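Afp3 (Serratia entomophila, PDB 6RBN) probably forms the contractile sheath around the inner tube of the anti-feeding prophage, a contractile injection system. Local coordinates at residues D354-D359 with D385-R390; S25-P30 with K280-R285; G286-P291 with W392-L397. All blocks are in the same frame, centred on the assembly; numbering follows the deposited sequence.

Contact 1 (D354-D359 with D385-R390)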
# COMPACT_ATOMS: atom_id res chain seq x y z
N ASP D 354 -0.92 56.91 -17.47
CA ASP D 354 -2.27 57.09 -18.00
C ASP D 354 -2.89 55.77 -18.43
O ASP D 354 -4.10 55.59 -18.31
CB ASP D 354 -2.27 58.07 -19.17
CG ASP D 354 -2.00 59.49 -18.74
OD1 ASP D 354 -2.29 59.83 -17.58
OD2 ASP D 354 -1.51 60.28 -19.57
N ALA D 355 -2.07 54.84 -18.92
CA ALA D 355 -2.59 53.55 -19.35
C ALA D 355 -2.82 52.60 -18.19
O ALA D 355 -3.71 51.75 -18.25
CB ALA D 355 -1.65 52.90 -20.36
N ALA D 356 -2.02 52.72 -17.13
CA ALA D 356 -2.22 51.86 -15.97
C ALA D 356 -3.43 52.30 -15.16
O ALA D 356 -4.17 51.46 -14.65
CB ALA D 356 -0.97 51.86 -15.09
N GLU D 357 -3.65 53.61 -15.06
CA GLU D 357 -4.84 54.12 -14.38
C GLU D 357 -6.11 53.80 -15.17
O GLU D 357 -7.19 53.67 -14.59
CB GLU D 357 -4.72 55.62 -14.16
CG GLU D 357 -3.72 56.03 -13.10
CD GLU D 357 -3.49 57.52 -13.07
OE1 GLU D 357 -4.01 58.22 -13.97
OE2 GLU D 357 -2.77 58.00 -12.18
N ARG D 358 -5.99 53.69 -16.50
CA ARG D 358 -7.16 53.38 -17.31
C ARG D 358 -7.54 51.91 -17.21
O ARG D 358 -8.72 51.56 -17.23
CB ARG D 358 -6.88 53.76 -18.77
CG ARG D 358 -8.07 53.65 -19.70
CD ARG D 358 -7.70 54.09 -21.10
NE ARG D 358 -7.30 55.49 -21.14
CZ ARG D 358 -6.08 55.91 -21.44
NH1 ARG D 358 -5.13 55.04 -21.74
NH2 ARG D 358 -5.81 57.21 -21.46
N ASP D 359 -6.55 51.03 -17.07
CA ASP D 359 -6.83 49.60 -17.01
C ASP D 359 -7.19 49.14 -15.61
O ASP D 359 -7.91 48.15 -15.46
CB ASP D 359 -5.63 48.80 -17.53
CG ASP D 359 -5.43 48.97 -19.01
OD1 ASP D 359 -6.42 49.21 -19.73
OD2 ASP D 359 -4.27 48.87 -19.47
N ASP D 385 -3.01 44.31 -7.51
CA ASP D 385 -1.72 43.66 -7.35
C ASP D 385 -1.45 42.64 -8.45
O ASP D 385 -0.30 42.43 -8.83
CB ASP D 385 -1.65 42.99 -5.98
CG ASP D 385 -0.28 42.43 -5.67
OD1 ASP D 385 0.61 43.22 -5.32
OD2 ASP D 385 -0.10 41.20 -5.78
N ASN D 386 -2.50 42.00 -8.97
CA ASN D 386 -2.31 41.10 -10.11
C ASN D 386 -2.02 41.87 -11.38
O ASN D 386 -1.31 41.36 -12.26
CB ASN D 386 -3.53 40.22 -10.31
CG ASN D 386 -3.68 39.18 -9.23
OD1 ASN D 386 -2.70 38.61 -8.75
ND2 ASN D 386 -4.92 38.89 -8.85
N TYR D 387 -2.56 43.08 -11.52
CA TYR D 387 -2.29 43.88 -12.70
C TYR D 387 -0.88 44.44 -12.67
O TYR D 387 -0.17 44.43 -13.68
CB TYR D 387 -3.31 45.01 -12.83
CG TYR D 387 -3.08 45.88 -14.03
CD1 TYR D 387 -3.40 45.43 -15.30
CD2 TYR D 387 -2.51 47.14 -13.90
CE1 TYR D 387 -3.18 46.22 -16.41
CE2 TYR D 387 -2.28 47.93 -15.00
CZ TYR D 387 -2.62 47.47 -16.25
OH TYR D 387 -2.39 48.25 -17.35
N LEU D 388 -0.45 44.96 -11.52
CA LEU D 388 0.86 45.57 -11.41
C LEU D 388 1.98 44.54 -11.43
O LEU D 388 3.12 44.90 -11.73
CB LEU D 388 0.96 46.41 -10.15
CG LEU D 388 0.04 47.62 -10.06
CD1 LEU D 388 0.21 48.29 -8.72
CD2 LEU D 388 0.34 48.58 -11.18
N TYR D 389 1.69 43.29 -11.09
CA TYR D 389 2.71 42.26 -11.20
C TYR D 389 2.99 41.90 -12.65
O TYR D 389 4.14 41.67 -13.02
CB TYR D 389 2.30 41.01 -10.42
CG TYR D 389 3.35 39.92 -10.45
CD1 TYR D 389 4.48 40.01 -9.64
CD2 TYR D 389 3.22 38.82 -11.28
CE1 TYR D 389 5.44 39.03 -9.66
CE2 TYR D 389 4.19 37.84 -11.31
CZ TYR D 389 5.29 37.95 -10.49
OH TYR D 389 6.25 36.96 -10.52
N ARG D 390 1.95 41.84 -13.49
CA ARG D 390 2.18 41.48 -14.88
C ARG D 390 2.58 42.67 -15.74
O ARG D 390 2.80 42.49 -16.94
CB ARG D 390 0.94 40.80 -15.47
CG ARG D 390 -0.30 41.66 -15.57
CD ARG D 390 -1.41 40.90 -16.28
NE ARG D 390 -1.86 39.73 -15.53
CZ ARG D 390 -2.88 39.73 -14.66
NH1 ARG D 390 -3.56 40.85 -14.45
NH2 ARG D 390 -3.21 38.62 -14.03

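Contact 2 (S25-P30 with K280-R285)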
# COMPACT_ATOMS: atom_id res chain seq x y z
N SER D 25 -5.09 48.12 -31.40
CA SER D 25 -4.44 48.67 -30.22
C SER D 25 -5.51 49.21 -29.28
O SER D 25 -6.60 49.58 -29.72
CB SER D 25 -3.44 49.77 -30.58
OG SER D 25 -4.11 50.90 -31.12
N ALA D 26 -5.18 49.24 -28.00
CA ALA D 26 -6.11 49.73 -26.98
C ALA D 26 -5.60 50.94 -26.23
O ALA D 26 -6.35 51.51 -25.43
CB ALA D 26 -6.43 48.61 -25.97
N THR D 27 -4.35 51.36 -26.45
CA THR D 27 -3.77 52.48 -25.73
C THR D 27 -3.64 53.73 -26.58
O THR D 27 -3.32 54.79 -26.03
CB THR D 27 -2.39 52.09 -25.18
OG1 THR D 27 -1.53 51.75 -26.27
CG2 THR D 27 -2.51 50.90 -24.25
N ALA D 28 -3.86 53.65 -27.89
CA ALA D 28 -3.76 54.80 -28.78
C ALA D 28 -5.00 54.80 -29.67
O ALA D 28 -4.99 54.21 -30.75
CB ALA D 28 -2.48 54.76 -29.59
N VAL D 29 -6.06 55.45 -29.20
CA VAL D 29 -7.29 55.62 -29.96
C VAL D 29 -7.55 57.11 -30.09
O VAL D 29 -8.01 57.76 -29.15
CB VAL D 29 -8.47 54.90 -29.29
CG1 VAL D 29 -9.74 55.09 -30.10
CG2 VAL D 29 -8.18 53.42 -29.11
N PRO D 30 -7.26 57.70 -31.24
CA PRO D 30 -7.33 59.16 -31.38
C PRO D 30 -8.70 59.66 -31.85
O PRO D 30 -9.58 58.90 -32.24
CB PRO D 30 -6.27 59.44 -32.45
CG PRO D 30 -6.26 58.22 -33.27
CD PRO D 30 -6.54 57.08 -32.36
N LYS D 280 1.74 51.91 -33.33
CA LYS D 280 2.74 50.96 -33.78
C LYS D 280 3.73 50.63 -32.67
O LYS D 280 4.13 49.48 -32.51
CB LYS D 280 3.48 51.51 -35.00
CG LYS D 280 4.46 50.55 -35.62
CD LYS D 280 5.26 51.21 -36.72
CE LYS D 280 4.42 51.39 -37.97
NZ LYS D 280 5.24 51.93 -39.08
N THR D 281 4.13 51.64 -31.90
CA THR D 281 5.12 51.44 -30.85
C THR D 281 4.53 50.68 -29.67
O THR D 281 5.17 49.80 -29.09
CB THR D 281 5.68 52.79 -30.40
OG1 THR D 281 6.23 53.47 -31.53
CG2 THR D 281 6.77 52.62 -29.36
N ASP D 282 3.28 51.00 -29.31
CA ASP D 282 2.65 50.36 -28.16
C ASP D 282 2.32 48.90 -28.45
O ASP D 282 2.35 48.06 -27.55
CB ASP D 282 1.39 51.12 -27.76
CG ASP D 282 1.68 52.52 -27.29
OD1 ASP D 282 2.81 52.77 -26.83
OD2 ASP D 282 0.78 53.38 -27.38
N GLY D 283 2.00 48.59 -29.70
CA GLY D 283 1.72 47.21 -30.06
C GLY D 283 2.96 46.35 -30.09
O GLY D 283 2.92 45.16 -29.77
N GLU D 284 4.09 46.93 -30.48
CA GLU D 284 5.34 46.20 -30.64
C GLU D 284 6.24 46.26 -29.42
O GLU D 284 6.99 45.31 -29.18
CB GLU D 284 6.11 46.72 -31.86
CG GLU D 284 5.42 46.47 -33.18
CD GLU D 284 6.18 47.07 -34.35
OE1 GLU D 284 7.18 47.77 -34.10
OE2 GLU D 284 5.77 46.84 -35.50
N ARG D 285 6.19 47.34 -28.65
CA ARG D 285 7.11 47.53 -27.53
C ARG D 285 6.44 47.88 -26.22
O ARG D 285 7.05 47.67 -25.17
CB ARG D 285 8.12 48.64 -27.87
CG ARG D 285 9.03 48.35 -29.04
CD ARG D 285 10.02 47.24 -28.74
NE ARG D 285 10.89 47.57 -27.62
CZ ARG D 285 12.03 48.25 -27.73
NH1 ARG D 285 12.43 48.68 -28.92
NH2 ARG D 285 12.76 48.50 -26.66

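Contact 3 (G286-P291 with W392-L397)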
# COMPACT_ATOMS: atom_id res chain seq x y z
N GLY D 286 5.22 48.40 -26.22
CA GLY D 286 4.54 48.81 -25.01
C GLY D 286 4.54 50.32 -24.83
O GLY D 286 5.27 51.06 -25.49
N VAL D 287 3.69 50.78 -23.91
CA VAL D 287 3.55 52.21 -23.67
C VAL D 287 4.72 52.78 -22.89
O VAL D 287 4.92 53.99 -22.87
CB VAL D 287 2.23 52.52 -22.94
CG1 VAL D 287 1.07 52.15 -23.81
CG2 VAL D 287 2.17 51.75 -21.63
N TRP D 288 5.52 51.93 -22.24
CA TRP D 288 6.68 52.38 -21.49
C TRP D 288 7.89 52.62 -22.38
O TRP D 288 8.92 53.08 -21.87
CB TRP D 288 7.01 51.35 -20.41
CG TRP D 288 7.26 49.98 -20.94
CD1 TRP D 288 8.46 49.45 -21.29
CD2 TRP D 288 6.29 48.96 -21.18
NE1 TRP D 288 8.30 48.16 -21.73
CE2 TRP D 288 6.97 47.84 -21.68
CE3 TRP D 288 4.90 48.89 -21.04
CZ2 TRP D 288 6.32 46.66 -22.02
CZ3 TRP D 288 4.26 47.72 -21.38
CH2 TRP D 288 4.97 46.62 -21.86
N LYS D 289 7.79 52.33 -23.67
CA LYS D 289 8.85 52.61 -24.62
C LYS D 289 8.65 53.99 -25.23
O LYS D 289 7.53 54.37 -25.58
CB LYS D 289 8.87 51.54 -25.71
CG LYS D 289 9.85 51.78 -26.85
CD LYS D 289 11.29 51.73 -26.37
CE LYS D 289 12.24 51.83 -27.54
NZ LYS D 289 12.15 53.16 -28.20
N ALA D 290 9.74 54.74 -25.35
CA ALA D 290 9.69 56.07 -25.94
C ALA D 290 9.41 55.98 -27.43
O ALA D 290 10.15 55.32 -28.16
CB ALA D 290 11.00 56.81 -25.69
N PRO D 291 8.35 56.62 -27.93
CA PRO D 291 8.02 56.57 -29.37
C PRO D 291 8.83 57.56 -30.19
O PRO D 291 8.31 58.49 -30.81
CB PRO D 291 6.52 56.90 -29.36
CG PRO D 291 6.37 57.79 -28.18
CD PRO D 291 7.32 57.32 -27.15
N TRP D 392 5.21 44.46 -14.24
CA TRP D 392 6.61 44.36 -13.83
C TRP D 392 7.32 43.22 -14.53
O TRP D 392 8.50 43.35 -14.89
CB TRP D 392 6.69 44.17 -12.32
CG TRP D 392 8.08 43.99 -11.85
CD1 TRP D 392 9.07 44.92 -11.85
CD2 TRP D 392 8.67 42.79 -11.34
NE1 TRP D 392 10.23 44.38 -11.36
CE2 TRP D 392 10.01 43.07 -11.04
CE3 TRP D 392 8.18 41.50 -11.11
CZ2 TRP D 392 10.87 42.12 -10.51
CZ3 TRP D 392 9.03 40.56 -10.58
CH2 TRP D 392 10.36 40.87 -10.29
N GLN D 393 6.64 42.10 -14.75
CA GLN D 393 7.31 40.96 -15.35
C GLN D 393 7.36 41.02 -16.87
O GLN D 393 7.91 40.11 -17.49
CB GLN D 393 6.66 39.65 -14.91
CG GLN D 393 5.27 39.43 -15.45
CD GLN D 393 4.70 38.11 -14.98
OE1 GLN D 393 5.37 37.35 -14.29
NE2 GLN D 393 3.46 37.83 -15.37
N GLN D 394 6.80 42.06 -17.48
CA GLN D 394 7.01 42.30 -18.90
C GLN D 394 7.85 43.55 -19.16
O GLN D 394 7.95 43.99 -20.30
CB GLN D 394 5.67 42.38 -19.64
CG GLN D 394 4.81 43.56 -19.29
CD GLN D 394 3.45 43.47 -19.96
OE1 GLN D 394 3.18 42.54 -20.70
NE2 GLN D 394 2.59 44.45 -19.69
N GLY D 395 8.46 44.11 -18.12
CA GLY D 395 9.45 45.15 -18.28
C GLY D 395 8.97 46.58 -18.14
O GLY D 395 9.75 47.50 -18.40
N ALA D 396 7.72 46.79 -17.74
CA ALA D 396 7.18 48.15 -17.69
C ALA D 396 7.72 48.93 -16.50
O ALA D 396 8.07 50.11 -16.64
CB ALA D 396 5.66 48.12 -17.63
N LEU D 397 7.80 48.31 -15.34
CA LEU D 397 8.17 49.00 -14.12
C LEU D 397 9.65 48.81 -13.82
O LEU D 397 10.23 47.76 -14.10
CB LEU D 397 7.33 48.50 -12.95
CG LEU D 397 5.83 48.76 -13.12
CD1 LEU D 397 5.04 48.15 -11.98
CD2 LEU D 397 5.56 50.24 -13.22

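Contact 1 (D354-D359 with D385-R390)
Tyr-387 reaches from helix 374-392 across to helix 347-364, where the outer end of its ring meets Ala-356 and Asp-359. The two short segments run roughly antiparallel, 147° between their directions, with axes 11.3 Å apart at closest approach. That separation is wide for direct helix packing, and one long aromatic side chain does most of the bridging. With CG anti to the backbone N (chi1 179°), the tyrosine extends from its helix and carries its hydroxyl to the neighbouring backbone.

On one branch of the ring, Tyr-387 CE2 meets Ala-356 CB at 4.1 Å, a modest apolar contact. Asp-359 CB comes to the other branch and the apex, 3.7 Å from Tyr-387 CE1 and 3.5 Å from Tyr-387 CZ, oblique to the ring, and the aspartate methylene thus takes part as well as the carboxylate. The carboxylate is turned 74° from the ring plane, and Asp-359 OD2 lies 2.9 Å from Tyr-387 OH. Backbone atoms of the facing helix lie near the same hydroxyl: Ala-356 CA is 3.9 Å from Tyr-387 OH, and Ala-355 O is 3.8 Å from Tyr-387 OH. This carbonyl already accepts the amide of Asp-359 within the helix.

Ala-356 also packs on Met-432, while Leu-388 turns its end to Val-430, Met-432 and Tyr-406, so strands 425-432 and 406-409 adjoin the helix pair. Farther round helix 374-392, Asn-386 and Arg-390 pack on a chain of Afp1.

Both helices belong to the phage tail sheath C-terminal region. The chemistry is mixed: hydrocarbon contact along the ring gives way to oxygen atoms about its end. There two acceptors, Asp-359 OD2 and Ala-355 O, lie 3.2 Å apart beside the phenol, a cluster that would probably favour a nearby proton or positive charge.

Contact 2 (S25-P30 with K280-R285)
Thr-27 has its OG1 between its own backbone N and carbonyl carbon (chi1 61°), while Asp-282 has CG beside its backbone N and anti to its carbonyl carbon (chi1 -64°); these two settings bring hydroxyl and carboxylate together. Thr-27 OG1 donates a hydrogen bond to Asp-282 OD2, 3.0 Å away. The hydroxyl comes from above the carboxylate plane, 45° out of it. Asp-282 CB is also close, 3.3 Å from Thr-27 OG1, and Ala-28 CB flanks the pair at 4.2 Å from Asp-282 OD2. Val-287, just beyond the helix, packs on Asp-282 as well.

The threonine is a secondary partner of the acid. Arg-351 NH2 forms a salt bridge to the same OD2 and also makes a weak hydrogen bond to Thr-27 O. The guanidinium therefore joins side chain and backbone on the two sides of the contact, and its charge would be expected to favour an ionised aspartate.

Thr-154 OG1 also binds Thr-27 O and Val-29 N, and the backbone of Val-29 pairs with Thr-154 and Leu-155. Asp-282 stands near the C-terminal end of helix 271-284, in the subtilisin-like region of the sheath protein; Arg-351 comes from helix 347-364, and the loop that supplies Thr-27 leads on to strand 31-34.

Contact 3 (G286-P291 with W392-L397)
Trp-288 lays the face of its indole on the backbone of Ala-396, and a second piece of backbone, the CA of Gly-286 from its own turn, lies over the opposite face. The backbone beneath the ring belongs to a Schellman motif that ends helix 374-392: Ala-396 N pairs with Leu-391 O, Gly-395 N makes a weak bond to Trp-392 O, and Gly-395 is the C-prime residue, with the positive phi that suits glycine.

Ala-396 makes a CH-pi contact, its CA 3.8 Å from the centroid of the five-membered ring of Trp-288 and 14° off the ring normal. Its methyl group extends the coverage toward the six-membered ring, with Ala-396 CB 3.6 Å from Trp-288 CE3. The carbonyl of Gly-395 comes over this same face, its O 3.7 Å from Trp-288 NE1.

At the far rim of the indole the Gln-394 side chain crosses that of Trp-288 at about a right angle, its amide 30° from the ring plane. Gln-394 NE2 lies 3.9 Å from Trp-288 CH2. Trp-288 CG lies between its backbone N and carbonyl carbon (chi1 58°), which folds the indole back over Gly-286, within the type I turn Gly-286 to Lys-289.

The contact thus joins the loop following helix 271-284, in the subtilisin-like region, to the end of a helix in the C-terminal region. Both segments also touch other subunits: Lys-289 and Ala-290 pack on a chain of Afp2, and Trp-392 packs on two chains of Afp1. Past the tryptophan, Lys-289 folds forward along its own loop, and its NZ donates to Ala-290 O at 2.9 Å, in the carbonyl plane and on a lone pair.

Val-287 ties the three contacts together. Its CG1 lies 3.6 Å from Thr-27 OG1 of contact 2, and its CG2 4.2 Å from Ala-355 CB of contact 1. Contacts 2 and 3 are also continuous through the chain, with a probable hydrogen bond of 3.2 Å from Gly-286 N to Thr-281 O. A second junction between contacts 1 and 3 comes where Leu-397 CD1 packs 3.8 Å from Leu-388 O. The centre of contact 3 is about 12 Å from each of the other centres. The centres of contacts 1 and 2 are about 16 Å apart, and the two contacts do not touch, their nearest atoms being about 4 Å apart.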